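Local coordinates for protein dephospho-CoA kinase (Campylobacter jejuni subsp. jejuni serotype O:2, PDB 4ZO4) that probably catalyses the last step of coenzyme A biosynthesis, the ATP-dependent phosphorylation of the 3'-hydroxyl group of dephospho-CoA, at residues I136-E141 / I179-S184; K140-K145 / D163-I168. All blocks are in the same frame, centred on the assembly; numbering follows the deposited sequence.

Contact 1 (I136-E141 / I179-S184)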
ATOM      1  N   ILE A 136      17.645   5.557 -19.669  1.00 59.67           N
ATOM      2  CA  ILE A 136      17.331   5.333 -21.052  1.00 65.57           C
ATOM      3  C   ILE A 136      15.828   5.206 -21.201  1.00 70.15           C
ATOM      4  O   ILE A 136      15.212   4.244 -20.729  1.00 73.79           O
ATOM      5  CB  ILE A 136      18.010   4.081 -21.591  1.00 66.01           C
ATOM      6  CG1 ILE A 136      19.518   4.203 -21.359  1.00 69.02           C
ATOM      7  CG2 ILE A 136      17.709   3.966 -23.070  1.00 65.46           C
ATOM      8  CD1 ILE A 136      20.254   2.893 -21.362  1.00 76.99           C
ATOM      9  N   TYR A 137      15.273   6.195 -21.885  1.00 72.36           N
ATOM     10  CA  TYR A 137      13.861   6.436 -21.967  1.00 76.42           C
ATOM     11  C   TYR A 137      13.350   6.191 -23.389  1.00 84.19           C
ATOM     12  O   TYR A 137      13.957   6.659 -24.363  1.00 92.46           O
ATOM     13  CB  TYR A 137      13.615   7.893 -21.607  1.00 73.32           C
ATOM     14  CG  TYR A 137      12.177   8.316 -21.591  1.00 75.20           C
ATOM     15  CD1 TYR A 137      11.186   7.486 -21.042  1.00 75.95           C
ATOM     16  CD2 TYR A 137      11.801   9.569 -22.060  1.00 76.52           C
ATOM     17  CE1 TYR A 137       9.873   7.894 -20.986  1.00 74.34           C
ATOM     18  CE2 TYR A 137      10.482   9.989 -22.007  1.00 78.09           C
ATOM     19  CZ  TYR A 137       9.527   9.140 -21.464  1.00 81.34           C
ATOM     20  OH  TYR A 137       8.208   9.522 -21.411  1.00 92.70           O
ATOM     21  N   THR A 138      12.237   5.462 -23.488  1.00 79.82           N
ATOM     22  CA  THR A 138      11.468   5.321 -24.720  1.00 77.45           C
ATOM     23  C   THR A 138      10.035   5.884 -24.562  1.00 75.03           C
ATOM     24  O   THR A 138       9.166   5.212 -24.042  1.00 76.68           O
ATOM     25  CB  THR A 138      11.393   3.841 -25.102  1.00 80.05           C
ATOM     26  OG1 THR A 138      12.705   3.252 -25.006  1.00 78.66           O
ATOM     27  CG2 THR A 138      10.850   3.698 -26.501  1.00 80.87           C
ATOM     28  N   PRO A 139       9.778   7.121 -25.008  1.00 74.95           N
ATOM     29  CA  PRO A 139       8.442   7.706 -24.820  1.00 77.33           C
ATOM     30  C   PRO A 139       7.329   6.783 -25.292  1.00 76.79           C
ATOM     31  O   PRO A 139       7.545   5.962 -26.178  1.00 74.88           O
ATOM     32  CB  PRO A 139       8.452   8.948 -25.715  1.00 81.18           C
ATOM     33  CG  PRO A 139       9.871   9.217 -26.039  1.00 87.77           C
ATOM     34  CD  PRO A 139      10.609   7.917 -25.925  1.00 85.67           C
ATOM     35  N   LYS A 140       6.146   6.930 -24.715  1.00 78.38           N
ATOM     36  CA  LYS A 140       4.989   6.085 -25.069  1.00 81.28           C
ATOM     37  C   LYS A 140       3.718   6.902 -25.090  1.00 84.93           C
ATOM     38  O   LYS A 140       3.597   7.898 -24.382  1.00 85.98           O
ATOM     39  CB  LYS A 140       4.804   4.960 -24.059  1.00 78.89           C
ATOM     40  CG  LYS A 140       5.900   3.914 -24.080  1.00 77.97           C
ATOM     41  CD  LYS A 140       5.833   3.047 -25.317  1.00 79.22           C
ATOM     42  CE  LYS A 140       6.806   1.899 -25.176  1.00 79.14           C
ATOM     43  NZ  LYS A 140       6.716   1.002 -26.353  1.00 88.16           N
ATOM     44  N   GLU A 141       2.753   6.493 -25.905  1.00 98.74           N
ATOM     45  CA  GLU A 141       1.472   7.189 -25.883  1.00102.32           C
ATOM     46  C   GLU A 141       0.718   6.715 -24.634  1.00101.80           C
ATOM     47  O   GLU A 141       0.487   5.506 -24.426  1.00 85.43           O
ATOM     48  CB  GLU A 141       0.660   6.988 -27.162  1.00109.46           C
ATOM     49  CG  GLU A 141       0.006   8.292 -27.646  1.00115.68           C
ATOM     50  CD  GLU A 141      -1.074   8.069 -28.701  1.00119.14           C
ATOM     51  OE1 GLU A 141      -1.354   9.008 -29.479  1.00121.76           O
ATOM     52  OE2 GLU A 141      -1.647   6.959 -28.753  1.00120.27           O
ATOM     53  N   ILE A 179      18.839   9.586 -21.862  1.00 72.41           N
ATOM     54  CA  ILE A 179      19.121   9.197 -23.231  1.00 70.72           C
ATOM     55  C   ILE A 179      17.846   8.732 -23.908  1.00 75.35           C
ATOM     56  O   ILE A 179      17.360   7.649 -23.616  1.00 74.07           O
ATOM     57  CB  ILE A 179      20.109   8.026 -23.226  1.00 77.85           C
ATOM     58  CG1 ILE A 179      21.454   8.506 -22.655  1.00 82.67           C
ATOM     59  CG2 ILE A 179      20.253   7.409 -24.616  1.00 79.39           C
ATOM     60  CD1 ILE A 179      22.509   7.419 -22.571  1.00 84.92           C
ATOM     61  N   LYS A 180      17.306   9.560 -24.806  1.00 87.92           N
ATOM     62  CA  LYS A 180      16.130   9.221 -25.646  1.00 84.86           C
ATOM     63  C   LYS A 180      16.404   7.897 -26.351  1.00 81.69           C
ATOM     64  O   LYS A 180      17.516   7.402 -26.319  1.00 88.48           O
ATOM     65  CB  LYS A 180      15.883  10.333 -26.681  1.00 90.72           C
ATOM     66  CG  LYS A 180      14.467  10.877 -26.782  1.00 96.69           C
ATOM     67  CD  LYS A 180      13.900  11.285 -25.421  1.00104.52           C
ATOM     68  CE  LYS A 180      13.282  12.679 -25.427  1.00109.63           C
ATOM     69  NZ  LYS A 180      14.316  13.728 -25.143  1.00109.39           N
ATOM     70  N   ASN A 181      15.389   7.296 -26.950  1.00 87.01           N
ATOM     71  CA  ASN A 181      15.536   5.973 -27.561  1.00 91.98           C
ATOM     72  C   ASN A 181      14.346   5.707 -28.458  1.00 98.34           C
ATOM     73  O   ASN A 181      13.697   4.663 -28.382  1.00100.19           O
ATOM     74  CB  ASN A 181      15.624   4.887 -26.485  1.00 97.03           C
ATOM     75  CG  ASN A 181      15.872   3.505 -27.065  1.00 98.52           C
ATOM     76  OD1 ASN A 181      16.374   3.376 -28.173  1.00100.83           O
ATOM     77  ND2 ASN A 181      15.525   2.463 -26.307  1.00100.88           N
ATOM     78  N   THR A 182      14.058   6.682 -29.306  1.00104.85           N
ATOM     79  CA  THR A 182      12.867   6.663 -30.121  1.00103.26           C
ATOM     80  C   THR A 182      13.151   6.076 -31.483  1.00103.04           C
ATOM     81  O   THR A 182      12.277   5.461 -32.088  1.00112.72           O
ATOM     82  CB  THR A 182      12.316   8.078 -30.302  1.00105.92           C
ATOM     83  OG1 THR A 182      11.934   8.594 -29.019  1.00113.88           O
ATOM     84  CG2 THR A 182      11.099   8.062 -31.206  1.00114.39           C
ATOM     85  N   ASN A 183      14.371   6.256 -31.968  1.00 97.94           N
ATOM     86  CA  ASN A 183      14.678   5.913 -33.343  1.00 90.85           C
ATOM     87  C   ASN A 183      15.236   4.483 -33.398  1.00 97.55           C
ATOM     88  O   ASN A 183      15.025   3.713 -32.461  1.00 99.67           O
ATOM     89  CB  ASN A 183      15.630   6.961 -33.917  1.00 81.86           C
ATOM     90  CG  ASN A 183      15.516   7.089 -35.425  1.00 80.28           C
ATOM     91  OD1 ASN A 183      16.062   6.282 -36.166  1.00 76.28           O
ATOM     92  ND2 ASN A 183      14.825   8.105 -35.880  1.00 77.79           N
ATOM     93  N   SER A 184      15.955   4.142 -34.471  1.00 99.40           N
ATOM     94  CA  SER A 184      16.437   2.778 -34.707  1.00 98.99           C
ATOM     95  C   SER A 184      17.468   2.266 -33.701  1.00105.55           C
ATOM     96  O   SER A 184      18.023   3.031 -32.904  1.00117.91           O
ATOM     97  CB  SER A 184      17.086   2.713 -36.089  1.00 95.31           C
ATOM     98  OG  SER A 184      18.293   3.453 -36.100  1.00 87.61           O
TER

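Contact 2 (K140-K145 / D163-I168)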
ATOM      1  N   LYS A 140       6.146   6.930 -24.715  1.00 78.38           N
ATOM      2  CA  LYS A 140       4.989   6.085 -25.069  1.00 81.28           C
ATOM      3  C   LYS A 140       3.718   6.902 -25.090  1.00 84.93           C
ATOM      4  O   LYS A 140       3.597   7.898 -24.382  1.00 85.98           O
ATOM      5  CB  LYS A 140       4.804   4.960 -24.059  1.00 78.89           C
ATOM      6  CG  LYS A 140       5.900   3.914 -24.080  1.00 77.97           C
ATOM      7  CD  LYS A 140       5.833   3.047 -25.317  1.00 79.22           C
ATOM      8  CE  LYS A 140       6.806   1.899 -25.176  1.00 79.14           C
ATOM      9  NZ  LYS A 140       6.716   1.002 -26.353  1.00 88.16           N
ATOM     10  N   GLU A 141       2.753   6.493 -25.905  1.00 98.74           N
ATOM     11  CA  GLU A 141       1.472   7.189 -25.883  1.00102.32           C
ATOM     12  C   GLU A 141       0.718   6.715 -24.634  1.00101.80           C
ATOM     13  O   GLU A 141       0.487   5.506 -24.426  1.00 85.43           O
ATOM     14  CB  GLU A 141       0.660   6.988 -27.162  1.00109.46           C
ATOM     15  CG  GLU A 141       0.006   8.292 -27.646  1.00115.68           C
ATOM     16  CD  GLU A 141      -1.074   8.069 -28.701  1.00119.14           C
ATOM     17  OE1 GLU A 141      -1.354   9.008 -29.479  1.00121.76           O
ATOM     18  OE2 GLU A 141      -1.647   6.959 -28.753  1.00120.27           O
ATOM     19  N   LEU A 142       0.387   7.683 -23.787  1.00 92.15           N
ATOM     20  CA  LEU A 142      -0.307   7.409 -22.562  1.00 91.14           C
ATOM     21  C   LEU A 142      -1.802   7.479 -22.849  1.00 88.40           C
ATOM     22  O   LEU A 142      -2.555   8.208 -22.185  1.00 92.55           O
ATOM     23  CB  LEU A 142       0.114   8.415 -21.491  1.00 95.00           C
ATOM     24  CG  LEU A 142       1.626   8.502 -21.247  1.00 93.82           C
ATOM     25  CD1 LEU A 142       1.931   9.510 -20.153  1.00 91.81           C
ATOM     26  CD2 LEU A 142       2.215   7.153 -20.877  1.00 90.10           C
ATOM     27  N   SER A 143      -2.210   6.706 -23.848  1.00 83.91           N
ATOM     28  CA  SER A 143      -3.596   6.619 -24.283  1.00 89.15           C
ATOM     29  C   SER A 143      -4.031   5.197 -24.140  1.00 87.89           C
ATOM     30  O   SER A 143      -3.465   4.306 -24.771  1.00 93.83           O
ATOM     31  CB  SER A 143      -3.731   6.992 -25.757  1.00 94.75           C
ATOM     32  OG  SER A 143      -5.019   6.678 -26.243  1.00 97.22           O
ATOM     33  N   LEU A 144      -5.052   4.982 -23.331  1.00 86.78           N
ATOM     34  CA  LEU A 144      -5.577   3.652 -23.131  1.00 82.94           C
ATOM     35  C   LEU A 144      -5.971   2.977 -24.442  1.00 87.31           C
ATOM     36  O   LEU A 144      -5.541   1.864 -24.724  1.00 91.47           O
ATOM     37  CB  LEU A 144      -6.801   3.706 -22.237  1.00 81.23           C
ATOM     38  CG  LEU A 144      -7.357   2.334 -21.899  1.00 79.72           C
ATOM     39  CD1 LEU A 144      -6.313   1.537 -21.146  1.00 81.63           C
ATOM     40  CD2 LEU A 144      -8.607   2.503 -21.078  1.00 85.53           C
ATOM     41  N   LYS A 145      -6.778   3.669 -25.238  1.00 87.74           N
ATOM     42  CA  LYS A 145      -7.462   3.054 -26.385  1.00 92.67           C
ATOM     43  C   LYS A 145      -6.452   2.661 -27.459  1.00 91.49           C
ATOM     44  O   LYS A 145      -6.569   1.611 -28.098  1.00 89.19           O
ATOM     45  CB  LYS A 145      -8.512   3.996 -27.014  1.00 99.47           C
ATOM     46  CG  LYS A 145      -9.229   4.992 -26.090  1.00105.32           C
ATOM     47  CD  LYS A 145     -10.215   4.322 -25.139  1.00106.89           C
ATOM     48  CE  LYS A 145     -11.277   5.302 -24.666  1.00109.56           C
ATOM     49  NZ  LYS A 145     -12.605   4.640 -24.552  1.00115.75           N
ATOM     50  N   ASP A 163      -0.383   2.157 -16.576  1.00 56.05           N
ATOM     51  CA  ASP A 163       0.036   2.626 -15.262  1.00 56.86           C
ATOM     52  C   ASP A 163       1.544   2.576 -15.117  1.00 58.08           C
ATOM     53  O   ASP A 163       2.141   3.446 -14.508  1.00 64.43           O
ATOM     54  CB  ASP A 163      -0.611   1.777 -14.185  1.00 60.70           C
ATOM     55  CG  ASP A 163      -2.073   2.132 -13.954  1.00 65.48           C
ATOM     56  OD1 ASP A 163      -2.496   3.305 -14.171  1.00 61.87           O
ATOM     57  OD2 ASP A 163      -2.802   1.209 -13.549  1.00 69.29           O
ATOM     58  N   SER A 164       2.163   1.536 -15.645  1.00 59.86           N
ATOM     59  CA  SER A 164       3.579   1.377 -15.465  1.00 61.54           C
ATOM     60  C   SER A 164       4.286   2.443 -16.263  1.00 64.80           C
ATOM     61  O   SER A 164       5.183   3.103 -15.752  1.00 71.31           O
ATOM     62  CB  SER A 164       4.029  -0.004 -15.883  1.00 62.20           C
ATOM     63  OG  SER A 164       3.602  -0.260 -17.189  1.00 65.18           O
ATOM     64  N   GLN A 165       3.848   2.660 -17.498  1.00 66.75           N
ATOM     65  CA  GLN A 165       4.381   3.770 -18.296  1.00 62.74           C
ATOM     66  C   GLN A 165       4.249   5.082 -17.564  1.00 61.26           C
ATOM     67  O   GLN A 165       5.197   5.844 -17.503  1.00 66.94           O
ATOM     68  CB  GLN A 165       3.712   3.847 -19.652  1.00 67.81           C
ATOM     69  CG  GLN A 165       4.019   2.637 -20.535  1.00 76.74           C
ATOM     70  CD  GLN A 165       3.140   2.578 -21.785  1.00 89.50           C
ATOM     71  OE1 GLN A 165       2.551   3.580 -22.198  1.00 90.66           O
ATOM     72  NE2 GLN A 165       3.048   1.397 -22.391  1.00 96.60           N
ATOM     73  N   ILE A 166       3.105   5.345 -16.939  1.00 61.76           N
ATOM     74  CA  ILE A 166       2.976   6.632 -16.226  1.00 61.95           C
ATOM     75  C   ILE A 166       3.994   6.739 -15.096  1.00 61.94           C
ATOM     76  O   ILE A 166       4.700   7.739 -14.964  1.00 57.52           O
ATOM     77  CB  ILE A 166       1.586   6.864 -15.671  1.00 64.51           C
ATOM     78  CG1 ILE A 166       0.551   6.860 -16.810  1.00 67.16           C
ATOM     79  CG2 ILE A 166       1.531   8.219 -14.968  1.00 65.74           C
ATOM     80  CD1 ILE A 166      -0.893   6.769 -16.315  1.00 64.09           C
ATOM     81  N   ASP A 167       4.076   5.680 -14.303  1.00 61.81           N
ATOM     82  CA  ASP A 167       5.079   5.597 -13.263  1.00 65.41           C
ATOM     83  C   ASP A 167       6.525   5.793 -13.817  1.00 67.21           C
ATOM     84  O   ASP A 167       7.294   6.579 -13.254  1.00 65.30           O
ATOM     85  CB  ASP A 167       4.874   4.289 -12.459  1.00 66.14           C
ATOM     86  CG  ASP A 167       3.506   4.274 -11.728  1.00 67.66           C
ATOM     87  OD1 ASP A 167       3.008   5.378 -11.466  1.00 69.10           O
ATOM     88  OD2 ASP A 167       2.910   3.204 -11.448  1.00 61.58           O
ATOM     89  N   ILE A 168       6.872   5.124 -14.922  1.00 66.42           N
ATOM     90  CA  ILE A 168       8.175   5.328 -15.571  1.00 64.16           C
ATOM     91  C   ILE A 168       8.464   6.824 -15.822  1.00 65.15           C
ATOM     92  O   ILE A 168       9.541   7.333 -15.441  1.00 58.77           O
ATOM     93  CB  ILE A 168       8.292   4.551 -16.900  1.00 64.29           C
ATOM     94  CG1 ILE A 168       8.511   3.060 -16.635  1.00 64.69           C
ATOM     95  CG2 ILE A 168       9.493   5.025 -17.704  1.00 63.02           C
ATOM     96  CD1 ILE A 168       8.208   2.187 -17.832  1.00 61.59           C
TER

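Contact 1 (I136-E141 / I179-S184)
Tyr-137 and Ile-179 make the main polar link: Tyr-137 N donates to Ile-179 O over 3.1 Å, with an N-H...O angle of 165°. The same carbonyl oxygen also takes a CA-H...O contact from Ile-136 CA at 3.5 Å. The N-H...O bond is one half of the parallel bridge of Ile-136 with Ile-179, which a backbone bond between Ile-179 and Val-135 completes, and it marks where the pairing stops. One residue further on, Tyr-137 O faces Asn-181 N, but the angle there is too poor for a hydrogen bond.

A weaker side-chain bond follows. In Asn-181, chi1 -176° puts CG within van der Waals reach of Thr-138 OG1; from there ND2 gives a weak, bent hydrogen bond to Thr-138 OG1 over 3.2 Å. The two side chains come together at a slant. Thr-138 CG2 also lies 3.5 Å from the backbone oxygen, Asn-181 O. Thr-138 has a firmer outside partner, because its N bonds to Ser-13 OG, within the P-loop (Walker A) sequence.

Packing surrounds these bonds. Ile-136 CG2 rests 4.1 Å from Asn-181 CB, and Ile-136 CG1 sits against Ile-179 CB at 4.3 Å. Both isoleucines point to the same face of the sheet, where Phe-21 of helix 15-27 and residues of helix 185-200 cover them. At the outer end the ring of Pro-139 meets Thr-182 roughly perpendicularly, CD 3.4 Å from OG1, while Lys-180 CD reaches the Tyr-137 ring obliquely.

In this P-loop kinase fold, then, backbone bonding joins the strand ends, with two buried isoleucines packed beside it, whereas the two departing loops are tied by a weak amide-hydroxyl bond and van der Waals touches, consistent with looser coupling between them than within the sheet.

Contact 2 (K140-K145 / D163-I168)
Lys-140 and Gln-165 meet through the aliphatic base of the lysine and the amide of the glutamine. The amide comes in at about a right angle to the lysine chain, with Gln-165 OE1 3.2 Å from Lys-140 CB and Gln-165 CD 3.8 Å from Lys-140 CG. A bend at chi2 (-71°) turns Lys-140 CD aside, and the end of the chain leads away from the helix. Gln-165, by contrast, is extended beyond CG (chi2 169°), reaching outward from helix 155-172.

The apolar part belongs to Leu-142. Its CD2 lies 3.8 Å from Gln-165 CB, the two side chains sliding past each other in opposite directions, and the same methyl reaches Ile-166 CG1 at 4.4 Å. Leu-162 and Glu-169 of the same helix flank Leu-142 as well, one turn to either side of this pair.

The segment joins strand 132-136 to helix 144-151, so the contact folds this connection back on helix 155-172. Along the chain, these two helices fall between the last two strands, a position consistent with the lid of related P-loop kinases.

Among polar groups, Gln-165 OE1 stands 3.6 Å from Glu-141 O, two acceptors that do not bond. The loop is shaped from within: Leu-142 centres an inverse gamma turn, closed by a weak bond from Ser-143 N to Glu-141 O (3.0 Å), and Ser-143 then takes the N-cap position of helix 144-151, its OG weakly bonded to Arg-146 N.

Other subunits pack close by. Leu-142 touches Leu-144 of the second subunit, and Asp-167 OD2 forms a salt bridge with Lys-86 of the third.

How the contacts relate
Contacts 1 and 2 follow one another along a single connection, the strand-to-helix run after strand 132-136, and share Lys-140 and Glu-141; their centres are 13 Å apart. Contact 1 holds the start of this run at the sheet edge, while contact 2 lays its continuation on helix 155-172. Contact 1 adjoins the predicted ATP site and contact 2 stands further off: in contact 1 the side chain of Ile-136 is about 4 Å from Gly-17, whereas in contact 2 the side chain of Lys-140 is about 10 Å from that of Cys-16. The run thus leads from the P-loop out to the probable lid, where contact 2, unlike contact 1, also meets other subunits.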